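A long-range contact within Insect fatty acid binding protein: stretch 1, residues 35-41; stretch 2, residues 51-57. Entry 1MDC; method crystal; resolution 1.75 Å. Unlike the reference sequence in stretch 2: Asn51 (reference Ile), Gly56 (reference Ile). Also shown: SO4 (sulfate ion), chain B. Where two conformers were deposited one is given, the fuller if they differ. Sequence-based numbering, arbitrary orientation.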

# COMPACT_ATOMS: atom_id res chain seq x y z
N SER A 35 -13.72 3.84 2.90
CA SER A 35 -14.84 2.95 2.59
C SER A 35 -14.41 1.86 1.58
O SER A 35 -15.17 0.92 1.33
CB SER A 35 -16.03 3.69 1.99
OG SER A 35 -15.73 4.10 0.66
N ASP A 36 -13.23 2.00 0.99
CA ASP A 36 -12.78 1.03 -0.02
C ASP A 36 -12.64 -0.39 0.49
O ASP A 36 -12.42 -0.60 1.67
CB ASP A 36 -11.35 1.52 -0.38
CG ASP A 36 -10.66 0.99 -1.62
OD1 ASP A 36 -11.48 0.49 -2.48
OD2 ASP A 36 -9.46 1.09 -1.80
N LYS A 37 -12.74 -1.36 -0.42
CA LYS A 37 -12.58 -2.78 -0.09
C LYS A 37 -11.59 -3.26 -1.16
O LYS A 37 -11.96 -4.02 -2.06
CB LYS A 37 -13.88 -3.58 -0.15
CG LYS A 37 -14.84 -3.30 1.01
CD LYS A 37 -14.35 -3.85 2.37
CE LYS A 37 -15.25 -3.61 3.60
NZ LYS A 37 -14.66 -4.03 4.90
N PRO A 38 -10.35 -2.79 -1.09
CA PRO A 38 -9.34 -3.15 -2.08
C PRO A 38 -8.82 -4.58 -2.02
O PRO A 38 -8.95 -5.26 -1.00
CB PRO A 38 -8.12 -2.27 -1.77
CG PRO A 38 -8.19 -1.98 -0.28
CD PRO A 38 -9.70 -2.12 0.06
N THR A 39 -8.24 -5.01 -3.13
CA THR A 39 -7.63 -6.33 -3.28
C THR A 39 -6.27 -6.09 -3.89
O THR A 39 -6.07 -5.09 -4.59
CB THR A 39 -8.34 -7.40 -4.10
OG1 THR A 39 -8.19 -7.09 -5.49
CG2 THR A 39 -9.80 -7.53 -3.68
N GLN A 40 -5.33 -6.99 -3.65
CA GLN A 40 -4.03 -6.81 -4.24
C GLN A 40 -3.35 -8.16 -4.53
O GLN A 40 -3.46 -9.10 -3.75
CB GLN A 40 -3.17 -5.81 -3.52
CG GLN A 40 -2.87 -6.22 -2.14
CD GLN A 40 -1.90 -5.23 -1.60
OE1 GLN A 40 -0.70 -5.33 -1.82
NE2 GLN A 40 -2.45 -4.27 -0.91
N LYS A 41 -2.67 -8.26 -5.67
CA LYS A 41 -2.00 -9.48 -6.10
C LYS A 41 -0.63 -9.11 -6.61
O LYS A 41 -0.53 -8.19 -7.40
CB LYS A 41 -2.75 -9.97 -7.30
CG LYS A 41 -2.22 -11.31 -7.86
CD LYS A 41 -3.06 -11.95 -8.97
CE LYS A 41 -2.91 -11.41 -10.38
NZ LYS A 41 -4.02 -11.86 -11.25
N ASN A 51 2.35 -5.54 -9.40
CA ASN A 51 1.33 -5.47 -8.37
C ASN A 51 0.04 -5.06 -9.03
O ASN A 51 -0.02 -4.03 -9.70
CB ASN A 51 1.80 -4.39 -7.36
CG ASN A 51 1.00 -4.15 -6.14
OD1 ASN A 51 1.05 -3.05 -5.53
ND2 ASN A 51 0.28 -5.17 -5.75
N THR A 52 -1.00 -5.87 -8.88
CA THR A 52 -2.29 -5.57 -9.46
C THR A 52 -3.22 -5.24 -8.30
O THR A 52 -3.34 -6.03 -7.37
CB THR A 52 -2.93 -6.76 -10.19
OG1 THR A 52 -2.18 -7.06 -11.32
CG2 THR A 52 -4.36 -6.33 -10.58
N SER A 53 -3.85 -4.06 -8.34
CA SER A 53 -4.76 -3.60 -7.28
C SER A 53 -6.12 -3.21 -7.88
O SER A 53 -6.19 -2.77 -9.03
CB SER A 53 -4.19 -2.39 -6.55
OG SER A 53 -4.04 -1.34 -7.48
N THR A 54 -7.20 -3.40 -7.08
CA THR A 54 -8.57 -3.04 -7.48
C THR A 54 -9.10 -2.18 -6.33
O THR A 54 -8.52 -2.16 -5.23
CB THR A 54 -9.55 -4.25 -7.52
OG1 THR A 54 -9.64 -4.94 -6.24
CG2 THR A 54 -9.08 -5.29 -8.53
N GLY A 55 -10.20 -1.48 -6.56
CA GLY A 55 -10.82 -0.66 -5.53
C GLY A 55 -10.89 0.81 -5.90
O GLY A 55 -10.98 1.13 -7.07
N GLY A 56 -10.86 1.67 -4.89
CA GLY A 56 -10.89 3.12 -5.04
C GLY A 56 -9.65 3.43 -5.87
O GLY A 56 -8.54 2.94 -5.60
N GLY A 57 -9.87 4.27 -6.87
CA GLY A 57 -8.82 4.67 -7.77
C GLY A 57 -8.78 3.65 -8.91
O GLY A 57 -7.90 3.74 -9.77
S SO4 B . 1.03 -1.14 -1.83
O1 SO4 B . 2.16 -1.90 -2.37
O2 SO4 B . 0.02 -2.04 -1.31
O3 SO4 B . 1.45 -0.29 -0.71
O4 SO4 B . 0.44 -0.31 -2.93
O HOH W 1 -11.77 -4.18 -4.79
O HOH W 2 -5.94 -7.62 -7.14
O HOH W 3 0.26 -8.47 -10.52

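The two stretches lie side by side as neighbouring antiparallel strands, their axes 166° apart in direction and 4.7 Å apart at closest approach, and most of what joins them is backbone. The firmest pairing is that of Lys41 with Thr52. Lys41 N donates to Thr52 O at 2.9 Å, and Thr52 N donates to Lys41 O at 2.8 Å with an almost straight N-H...O angle of 176°, so both peptide groups facing across the gap are satisfied in one closed ring. Each carbonyl is also approached by an alpha carbon: Gln40 CA lies 3.3 Å from Thr52 O, and Asn51 CA lies 3.4 Å from Lys41 O. Such CA-H...O contacts are usual in antiparallel sheet, where a carbonyl that takes an N-H also faces the CA-H of the adjoining residue.

The carbonyls have further capacity, and water uses it. Water 3 donates to Lys41 O and also bonds to Thr52 OG1, while water 2 donates to Thr52 O and also bonds to Thr39 OG1. Threonine suits these positions well: its branched CB favours the extended backbone, and its hydroxyl can both give and receive a hydrogen bond at the sheet surface.

Toward the start of stretch 1 the backbone ladder loosens. Thr54 N still donates to Thr39 O, but at 3.2 Å, and Ser53 CA approaches the same carbonyl at 3.3 Å. Here the side chains add a link of their own. Thr39 and Thr54 project from the same face, both with chi1 in the p well, and Thr39 OG1 and Thr54 OG1 form a short hydrogen bond of 2.7 Å in which either could be the donor. Water 1 extends the network by bonding to Thr54 OG1 and donating to Lys37 O, tying the loop before the strand to the opposite stretch. Pro38 has no N-H to offer; its CA instead lies 3.4 Å from Thr54 O.

Beyond the strands, Asp36 takes over. Its CB points toward stretch 2, and OD1 accepts a hydrogen bond from Gly56 N at 2.8 Å with an angle of 155°. A carboxylate is well suited to hold an exposed loop amide. The approach depends on Gly55: a CB there would come within 2.6 Å of Asp36 OD1, a clash, and its phi/psi of 120/-151 would by itself call for glycine. Gly56, which differs from the reference sequence, is under no such constraint, since a CB would have room.

Gln40 and Ser53 occupy the other face, with their CA atoms 4.5 Å apart. Gln40 is buried, yet its amide group is not left unpaired: both OE1 and NE2 are hydrogen-bonded elsewhere in the structure, and NE2 also makes a weak hydrogen bond of 3.4 Å to O2 of the sulfate, probably an ion from the crystallisation liquor. A long side chain carrying both a donor and an acceptor suits such a site.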